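Local coordinates for protein AfJAMM (Archaeoglobus fulgidus, PDB 1R5X) that binds zinc through a JAMM motif of the JAB/MPN family and probably acts as a metallopeptidase, at residues H79-P84 with H103-Y108; S85-E90 with K116-K121. One frame throughout, in Å; residues are numbered along the deposited sequence.

Interaction 1: H79-P84 with H103-Y108; sequences HSHPSP and HIIVCY. With ZN (zinc ion), chain C.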
ATOM      1  N   HIS A  79      -0.224  -3.967   1.771  1.00 27.41           N
ATOM      2  CA  HIS A  79       0.238  -5.217   2.339  1.00 29.36           C
ATOM      3  C   HIS A  79       1.549  -5.579   1.679  1.00 28.24           C
ATOM      4  O   HIS A  79       1.871  -5.072   0.612  1.00 26.50           O
ATOM      5  CB  HIS A  79      -0.822  -6.322   2.225  1.00 33.90           C
ATOM      6  CG  HIS A  79      -0.793  -7.078   0.943  1.00 37.71           C
ATOM      7  ND1 HIS A  79      -0.999  -6.492  -0.286  1.00 39.60           N
ATOM      8  CD2 HIS A  79      -0.596  -8.394   0.706  1.00 39.55           C
ATOM      9  CE1 HIS A  79      -0.929  -7.416  -1.227  1.00 41.43           C
ATOM     10  NE2 HIS A  79      -0.686  -8.580  -0.649  1.00 41.96           N
ATOM     11  N   SER A  80       2.322  -6.436   2.327  1.00 26.45           N
ATOM     12  CA  SER A  80       3.626  -6.792   1.794  1.00 28.33           C
ATOM     13  C   SER A  80       3.813  -8.241   1.396  1.00 27.92           C
ATOM     14  O   SER A  80       2.994  -9.103   1.703  1.00 25.76           O
ATOM     15  CB  SER A  80       4.703  -6.369   2.796  1.00 26.50           C
ATOM     16  OG  SER A  80       4.468  -6.966   4.059  1.00 31.23           O
ATOM     17  N   HIS A  81       4.921  -8.466   0.701  1.00 28.68           N
ATOM     18  CA  HIS A  81       5.331  -9.776   0.204  1.00 27.70           C
ATOM     19  C   HIS A  81       6.786  -9.976   0.603  1.00 28.58           C
ATOM     20  O   HIS A  81       7.629  -9.118   0.335  1.00 28.21           O
ATOM     21  CB  HIS A  81       5.249  -9.806  -1.314  1.00 26.54           C
ATOM     22  CG  HIS A  81       3.854  -9.819  -1.851  1.00 27.97           C
ATOM     23  ND1 HIS A  81       3.571  -9.603  -3.184  1.00 27.48           N
ATOM     24  CD2 HIS A  81       2.664 -10.049  -1.246  1.00 27.59           C
ATOM     25  CE1 HIS A  81       2.268  -9.698  -3.375  1.00 28.31           C
ATOM     26  NE2 HIS A  81       1.695  -9.966  -2.216  1.00 28.10           N
ATOM     27  N   PRO A  82       7.108 -11.120   1.220  1.00 30.73           N
ATOM     28  CA  PRO A  82       8.481 -11.406   1.646  1.00 30.95           C
ATOM     29  C   PRO A  82       9.461 -11.712   0.505  1.00 34.04           C
ATOM     30  O   PRO A  82      10.620 -12.058   0.749  1.00 33.32           O
ATOM     31  CB  PRO A  82       8.296 -12.577   2.595  1.00 30.93           C
ATOM     32  CG  PRO A  82       7.144 -13.310   1.981  1.00 30.45           C
ATOM     33  CD  PRO A  82       6.192 -12.196   1.635  1.00 30.49           C
ATOM     34  N   SER A  83       9.006 -11.588  -0.739  1.00 36.31           N
ATOM     35  CA  SER A  83       9.879 -11.833  -1.882  1.00 39.17           C
ATOM     36  C   SER A  83       9.933 -10.569  -2.749  1.00 40.19           C
ATOM     37  O   SER A  83       9.040  -9.725  -2.681  1.00 39.42           O
ATOM     38  CB  SER A  83       9.379 -13.027  -2.695  1.00 38.36           C
ATOM     39  OG  SER A  83       8.008 -12.882  -3.024  1.00 43.20           O
ATOM     40  N   PRO A  84      10.999 -10.418  -3.555  1.00 41.32           N
ATOM     41  CA  PRO A  84      11.255  -9.286  -4.462  1.00 44.29           C
ATOM     42  C   PRO A  84      10.233  -8.960  -5.570  1.00 46.40           C
ATOM     43  O   PRO A  84      10.587  -8.318  -6.557  1.00 47.83           O
ATOM     44  CB  PRO A  84      12.622  -9.619  -5.053  1.00 43.45           C
ATOM     45  CG  PRO A  84      13.275 -10.427  -3.948  1.00 43.99           C
ATOM     46  CD  PRO A  84      12.150 -11.337  -3.537  1.00 41.34           C
ATOM     47  N   HIS A 103      -4.446   0.485  -3.795  1.00 22.49           N
ATOM     48  CA  HIS A 103      -3.912  -0.699  -3.139  1.00 21.45           C
ATOM     49  C   HIS A 103      -2.428  -0.781  -3.376  1.00 21.12           C
ATOM     50  O   HIS A 103      -1.967  -0.953  -4.505  1.00 19.53           O
ATOM     51  CB  HIS A 103      -4.629  -1.927  -3.678  1.00 20.84           C
ATOM     52  CG  HIS A 103      -6.115  -1.830  -3.548  1.00 24.81           C
ATOM     53  ND1 HIS A 103      -6.783  -2.142  -2.382  1.00 24.47           N
ATOM     54  CD2 HIS A 103      -7.054  -1.373  -4.410  1.00 23.92           C
ATOM     55  CE1 HIS A 103      -8.069  -1.884  -2.534  1.00 25.96           C
ATOM     56  NE2 HIS A 103      -8.260  -1.414  -3.754  1.00 25.37           N
ATOM     57  N   ILE A 104      -1.680  -0.636  -2.290  1.00 18.71           N
ATOM     58  CA  ILE A 104      -0.239  -0.664  -2.378  1.00 19.53           C
ATOM     59  C   ILE A 104       0.331  -2.024  -2.026  1.00 19.05           C
ATOM     60  O   ILE A 104      -0.159  -2.714  -1.125  1.00 18.31           O
ATOM     61  CB  ILE A 104       0.386   0.396  -1.450  1.00 18.99           C
ATOM     62  CG1 ILE A 104       0.051   1.795  -1.973  1.00 17.94           C
ATOM     63  CG2 ILE A 104       1.912   0.193  -1.349  1.00 16.73           C
ATOM     64  CD1 ILE A 104       0.417   2.950  -0.994  1.00 10.88           C
ATOM     65  N   ILE A 105       1.363  -2.402  -2.766  1.00 19.03           N
ATOM     66  CA  ILE A 105       2.055  -3.653  -2.531  1.00 20.92           C
ATOM     67  C   ILE A 105       3.517  -3.306  -2.312  1.00 18.04           C
ATOM     68  O   ILE A 105       4.133  -2.616  -3.127  1.00 19.04           O
ATOM     69  CB  ILE A 105       1.910  -4.629  -3.734  1.00 23.78           C
ATOM     70  CG1 ILE A 105       0.433  -5.004  -3.911  1.00 26.28           C
ATOM     71  CG2 ILE A 105       2.738  -5.888  -3.494  1.00 23.20           C
ATOM     72  CD1 ILE A 105       0.188  -6.193  -4.831  1.00 30.64           C
ATOM     73  N   VAL A 106       4.059  -3.759  -1.191  1.00 18.97           N
ATOM     74  CA  VAL A 106       5.455  -3.513  -0.853  1.00 20.63           C
ATOM     75  C   VAL A 106       6.135  -4.877  -0.806  1.00 22.57           C
ATOM     76  O   VAL A 106       5.589  -5.836  -0.264  1.00 21.03           O
ATOM     77  CB  VAL A 106       5.576  -2.798   0.521  1.00 24.14           C
ATOM     78  CG1 VAL A 106       7.040  -2.543   0.861  1.00 24.36           C
ATOM     79  CG2 VAL A 106       4.810  -1.458   0.489  1.00 22.07           C
ATOM     80  N   CYS A 107       7.325  -4.976  -1.382  1.00 25.29           N
ATOM     81  CA  CYS A 107       8.020  -6.254  -1.396  1.00 26.72           C
ATOM     82  C   CYS A 107       9.473  -6.131  -0.979  1.00 24.86           C
ATOM     83  O   CYS A 107      10.034  -5.038  -0.945  1.00 24.42           O
ATOM     84  CB  CYS A 107       7.929  -6.878  -2.788  1.00 29.05           C
ATOM     85  SG  CYS A 107       8.665  -5.857  -4.075  1.00 36.19           S
ATOM     86  N   TYR A 108      10.064  -7.268  -0.639  1.00 21.93           N
ATOM     87  CA  TYR A 108      11.453  -7.337  -0.216  1.00 21.36           C
ATOM     88  C   TYR A 108      12.341  -6.643  -1.260  1.00 22.26           C
ATOM     89  O   TYR A 108      12.121  -6.788  -2.468  1.00 21.49           O
ATOM     90  CB  TYR A 108      11.845  -8.811  -0.076  1.00 21.81           C
ATOM     91  CG  TYR A 108      13.218  -9.044   0.502  1.00 23.40           C
ATOM     92  CD1 TYR A 108      13.384  -9.324   1.856  1.00 23.84           C
ATOM     93  CD2 TYR A 108      14.357  -8.990  -0.308  1.00 22.10           C
ATOM     94  CE1 TYR A 108      14.641  -9.547   2.392  1.00 24.58           C
ATOM     95  CE2 TYR A 108      15.621  -9.209   0.221  1.00 23.01           C
ATOM     96  CZ  TYR A 108      15.758  -9.488   1.568  1.00 24.65           C
ATOM     97  OH  TYR A 108      17.011  -9.693   2.105  1.00 27.27           O
TER
HETATM   98 ZN    ZN C 122      -0.268 -10.043  -2.008  1.00 55.82          ZN
HETATM   99  O   HOH W   1      -2.725  -3.861  -0.840  1.00 22.57           O
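One face of the His-81 imidazole is covered by CG2 of Ile-105, which lies 4.1 Å from the ring centroid in a CH-pi contact, while NE2 on the ring's rim binds zinc. The His-79 ring meets Ile-105 through CE1, 3.9 Å from CG1, the two side chains running side by side. Together the two imidazoles supply the His-X-His part of the JAMM zinc site, NE2 of His-79 and NE2 of His-81 each standing 2.0 Å from the zinc ion; Asp-92 joins them there. Ile-105 branches at CB, with CG1 anti to the carbonyl carbon (chi1 -63°) and CG2 anti to the backbone N, so that CG1 faces His-79 and CG2 His-81.

Beneath the rings, strands 76-81 and 102-107 pair in parallel, as the two strands of a beta-alpha-beta unit whose helix is 90-95. His-79 and His-81 share a sheet face with Ile-105 and Cys-107. Ser-80 and Val-106 occupy the other, against helix 17-30; OG of Ser-80 is hydrogen-bonded to Phe-35 N. The ladder runs from His-79 N to Ile-104 O, through Val-106 N to His-79 O and His-81 N to Val-106 O, to Tyr-108 N on His-81 O. The same Tyr-108 N reaches Ser-83 O in a weaker bond as the chain turns, and Pro-84 CG packs against Tyr-108 CD2 at 4.1 Å.

Rotation of both metal ligands is fixed by their second nitrogens: ND1 of His-81 bonds to Ser-85 O, and ND1 of His-79 donates to a water, 3.2 Å away, that in turn donates to Ile-104 O at 2.8 Å.

Interaction 2: S85-E90 with K116-K121; sequences SCRPSE and KCYNRK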
ATOM      1  N   SER A  85       8.977  -9.373  -5.414  1.00 48.99           N
ATOM      2  CA  SER A  85       7.938  -9.096  -6.417  1.00 50.98           C
ATOM      3  C   SER A  85       6.725  -8.343  -5.894  1.00 51.54           C
ATOM      4  O   SER A  85       6.167  -8.680  -4.844  1.00 51.62           O
ATOM      5  CB  SER A  85       7.468 -10.400  -7.056  1.00 52.13           C
ATOM      6  OG  SER A  85       6.052 -10.454  -7.104  1.00 54.02           O
ATOM      7  N   CYS A  86       6.319  -7.313  -6.632  1.00 52.88           N
ATOM      8  CA  CYS A  86       5.165  -6.487  -6.249  1.00 53.47           C
ATOM      9  C   CYS A  86       3.914  -6.857  -7.013  1.00 53.90           C
ATOM     10  O   CYS A  86       2.879  -6.205  -6.883  1.00 55.65           O
ATOM     11  CB  CYS A  86       5.470  -5.006  -6.503  1.00 52.13           C
ATOM     12  SG  CYS A  86       6.142  -4.114  -5.108  1.00 49.88           S
ATOM     13  N   ARG A  87       4.027  -7.892  -7.833  1.00 53.79           N
ATOM     14  CA  ARG A  87       2.899  -8.347  -8.640  1.00 53.51           C
ATOM     15  C   ARG A  87       1.779  -8.866  -7.741  1.00 52.18           C
ATOM     16  O   ARG A  87       2.017  -9.655  -6.824  1.00 51.82           O
ATOM     17  CB  ARG A  87       3.342  -9.459  -9.598  1.00 55.06           C
ATOM     18  CG  ARG A  87       4.266  -9.006 -10.735  1.00 57.09           C
ATOM     19  CD  ARG A  87       3.596  -7.997 -11.658  1.00 60.35           C
ATOM     20  NE  ARG A  87       3.689  -6.630 -11.152  1.00 63.59           N
ATOM     21  CZ  ARG A  87       3.043  -5.591 -11.675  1.00 64.58           C
ATOM     22  NH1 ARG A  87       2.246  -5.756 -12.722  1.00 65.47           N
ATOM     23  NH2 ARG A  87       3.207  -4.380 -11.158  1.00 64.73           N
ATOM     24  N   PRO A  88       0.543  -8.416  -7.986  1.00 51.52           N
ATOM     25  CA  PRO A  88      -0.619  -8.839  -7.198  1.00 50.86           C
ATOM     26  C   PRO A  88      -0.815 -10.349  -7.275  1.00 50.57           C
ATOM     27  O   PRO A  88      -0.610 -10.954  -8.325  1.00 50.41           O
ATOM     28  CB  PRO A  88      -1.774  -8.082  -7.855  1.00 50.52           C
ATOM     29  CG  PRO A  88      -1.105  -6.842  -8.372  1.00 51.89           C
ATOM     30  CD  PRO A  88       0.160  -7.393  -8.973  1.00 50.77           C
ATOM     31  N   SER A  89      -1.192 -10.963  -6.160  1.00 50.43           N
ATOM     32  CA  SER A  89      -1.423 -12.400  -6.143  1.00 50.41           C
ATOM     33  C   SER A  89      -2.910 -12.622  -6.388  1.00 51.72           C
ATOM     34  O   SER A  89      -3.701 -11.676  -6.329  1.00 50.87           O
ATOM     35  CB  SER A  89      -1.030 -12.994  -4.793  1.00 49.57           C
ATOM     36  OG  SER A  89      -1.901 -12.553  -3.769  1.00 48.93           O
ATOM     37  N   GLU A  90      -3.280 -13.865  -6.674  1.00 52.38           N
ATOM     38  CA  GLU A  90      -4.674 -14.205  -6.927  1.00 53.76           C
ATOM     39  C   GLU A  90      -5.560 -13.612  -5.838  1.00 53.38           C
ATOM     40  O   GLU A  90      -6.568 -12.967  -6.125  1.00 53.74           O
ATOM     41  CD  GLU A  90      -4.240 -17.921  -8.066  1.00 57.26           C
ATOM     42  N   LYS A 116       4.444  -0.619  -5.300  1.00 26.83           N
ATOM     43  CA  LYS A 116       3.662  -0.194  -6.447  1.00 26.01           C
ATOM     44  C   LYS A 116       2.238  -0.046  -5.955  1.00 24.58           C
ATOM     45  O   LYS A 116       1.858  -0.638  -4.938  1.00 23.05           O
ATOM     46  CB  LYS A 116       3.699  -1.237  -7.563  1.00 29.32           C
ATOM     47  CG  LYS A 116       5.019  -1.266  -8.323  1.00 33.28           C
ATOM     48  CD  LYS A 116       4.988  -2.254  -9.462  1.00 36.21           C
ATOM     49  CE  LYS A 116       6.331  -2.298 -10.176  1.00 38.14           C
ATOM     50  NZ  LYS A 116       6.320  -3.326 -11.251  1.00 44.09           N
ATOM     51  N   CYS A 117       1.466   0.769  -6.660  1.00 21.65           N
ATOM     52  CA  CYS A 117       0.078   0.973  -6.320  1.00 22.74           C
ATOM     53  C   CYS A 117      -0.785   0.391  -7.445  1.00 22.76           C
ATOM     54  O   CYS A 117      -0.398   0.401  -8.614  1.00 22.32           O
ATOM     55  CB  CYS A 117      -0.198   2.468  -6.142  1.00 23.07           C
ATOM     56  SG  CYS A 117      -1.868   2.875  -5.549  1.00 23.41           S
ATOM     57  N   TYR A 118      -1.949  -0.131  -7.083  1.00 24.55           N
ATOM     58  CA  TYR A 118      -2.866  -0.702  -8.057  1.00 25.75           C
ATOM     59  C   TYR A 118      -4.273  -0.227  -7.744  1.00 26.42           C
ATOM     60  O   TYR A 118      -4.559   0.177  -6.619  1.00 27.19           O
ATOM     61  CB  TYR A 118      -2.834  -2.245  -8.005  1.00 26.46           C
ATOM     62  CG  TYR A 118      -1.468  -2.859  -8.239  1.00 29.07           C
ATOM     63  CD1 TYR A 118      -0.597  -3.106  -7.171  1.00 28.56           C
ATOM     64  CD2 TYR A 118      -1.035  -3.177  -9.529  1.00 30.30           C
ATOM     65  CE1 TYR A 118       0.671  -3.655  -7.380  1.00 26.64           C
ATOM     66  CE2 TYR A 118       0.235  -3.729  -9.752  1.00 30.86           C
ATOM     67  CZ  TYR A 118       1.080  -3.965  -8.670  1.00 30.43           C
ATOM     68  OH  TYR A 118       2.328  -4.516  -8.877  1.00 30.15           O
ATOM     69  N   ASN A 119      -5.156  -0.269  -8.739  1.00 26.96           N
ATOM     70  CA  ASN A 119      -6.539   0.126  -8.511  1.00 29.00           C
ATOM     71  C   ASN A 119      -7.387  -1.136  -8.359  1.00 29.02           C
ATOM     72  O   ASN A 119      -6.874  -2.247  -8.467  1.00 30.20           O
ATOM     73  CB  ASN A 119      -7.069   0.997  -9.660  1.00 28.10           C
ATOM     74  CG  ASN A 119      -6.977   0.316 -11.013  1.00 28.83           C
ATOM     75  OD1 ASN A 119      -7.022  -0.915 -11.117  1.00 29.37           O
ATOM     76  ND2 ASN A 119      -6.868   1.119 -12.065  1.00 27.20           N
ATOM     77  N   ARG A 120      -8.676  -0.967  -8.105  1.00 31.41           N
ATOM     78  CA  ARG A 120      -9.574  -2.104  -7.930  1.00 37.04           C
ATOM     79  C   ARG A 120      -9.491  -3.166  -9.023  1.00 37.62           C
ATOM     80  O   ARG A 120      -9.744  -4.341  -8.765  1.00 39.88           O
ATOM     81  CB  ARG A 120     -11.019  -1.621  -7.806  1.00 38.25           C
ATOM     82  CG  ARG A 120     -11.297  -0.852  -6.525  1.00 42.33           C
ATOM     83  CD  ARG A 120     -12.764  -0.431  -6.427  1.00 44.22           C
ATOM     84  N   LYS A 121      -9.140  -2.769 -10.239  1.00 39.14           N
ATOM     85  CA  LYS A 121      -9.049  -3.728 -11.333  1.00 40.31           C
ATOM     86  C   LYS A 121      -7.666  -4.337 -11.487  1.00 41.13           C
ATOM     87  O   LYS A 121      -7.385  -5.000 -12.489  1.00 42.17           O
ATOM     88  CB  LYS A 121      -9.461  -3.075 -12.650  1.00 40.92           C
TER
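Segment 85-90 is an irregular loop that passes beside strand 115-118 without pairing with it: the nearest CA atoms, those of Cys-86 and Lys-116, are 6.5 Å apart, and those of Pro-88 and Tyr-118 are farther from each other. Side chains bridge the gap. Tyr-118 spans most of it, its ring extended from the strand until OH donates to Cys-86 O at 2.7 Å. The hydroxyl approaches from above the carbonyl plane, 62° out of it, well off the line of the C=O bond. Pro-88 comes from the opposite direction and sets CG over the centre of the Tyr-118 ring, 3.5 Å from the centroid, a CH-pi contact.

Arg-87 folds back through bends at chi2 and chi3, which bring its guanidinium toward the edge of the tyrosine ring, the two planes 60° apart. Its exact position is doubtful, because NH2 is modelled implausibly close to Tyr-118 OH. The extended chain of Lys-116 crosses that of Arg-87 at a slant and lays CD near the guanidinium edge, a placement that shares this doubt; CD also nears Cys-86 CB.

Both cations share Glu-124, through a salt bridge to Arg-87 NH2 and a long, weak ion pair to Lys-116 NZ, so its carboxylate probably balances their charge.

In the fold
The two contacts lie about 9 Å apart, centre to centre, within the JAB domain, and their segments alternate along the chain: 79-84, 85-90, 103-108, 116-121. Strand 102-107 sits between strand 76-81, parallel to it, and strand 115-118, antiparallel to it, so interaction 1 and interaction 2 meet across this strand. His-103 O with Tyr-118 N and Ile-105 N with Lys-116 O are probable backbone hydrogen bonds between them, and Cys-86 packs on Cys-107 without a disulfide. After strand 76-81 the chain turns through 82-84, and loop 85-90 passes over strands 102-107 and 115-118 into helix 90-95, which carries Asp-92, the third protein ligand of the zinc.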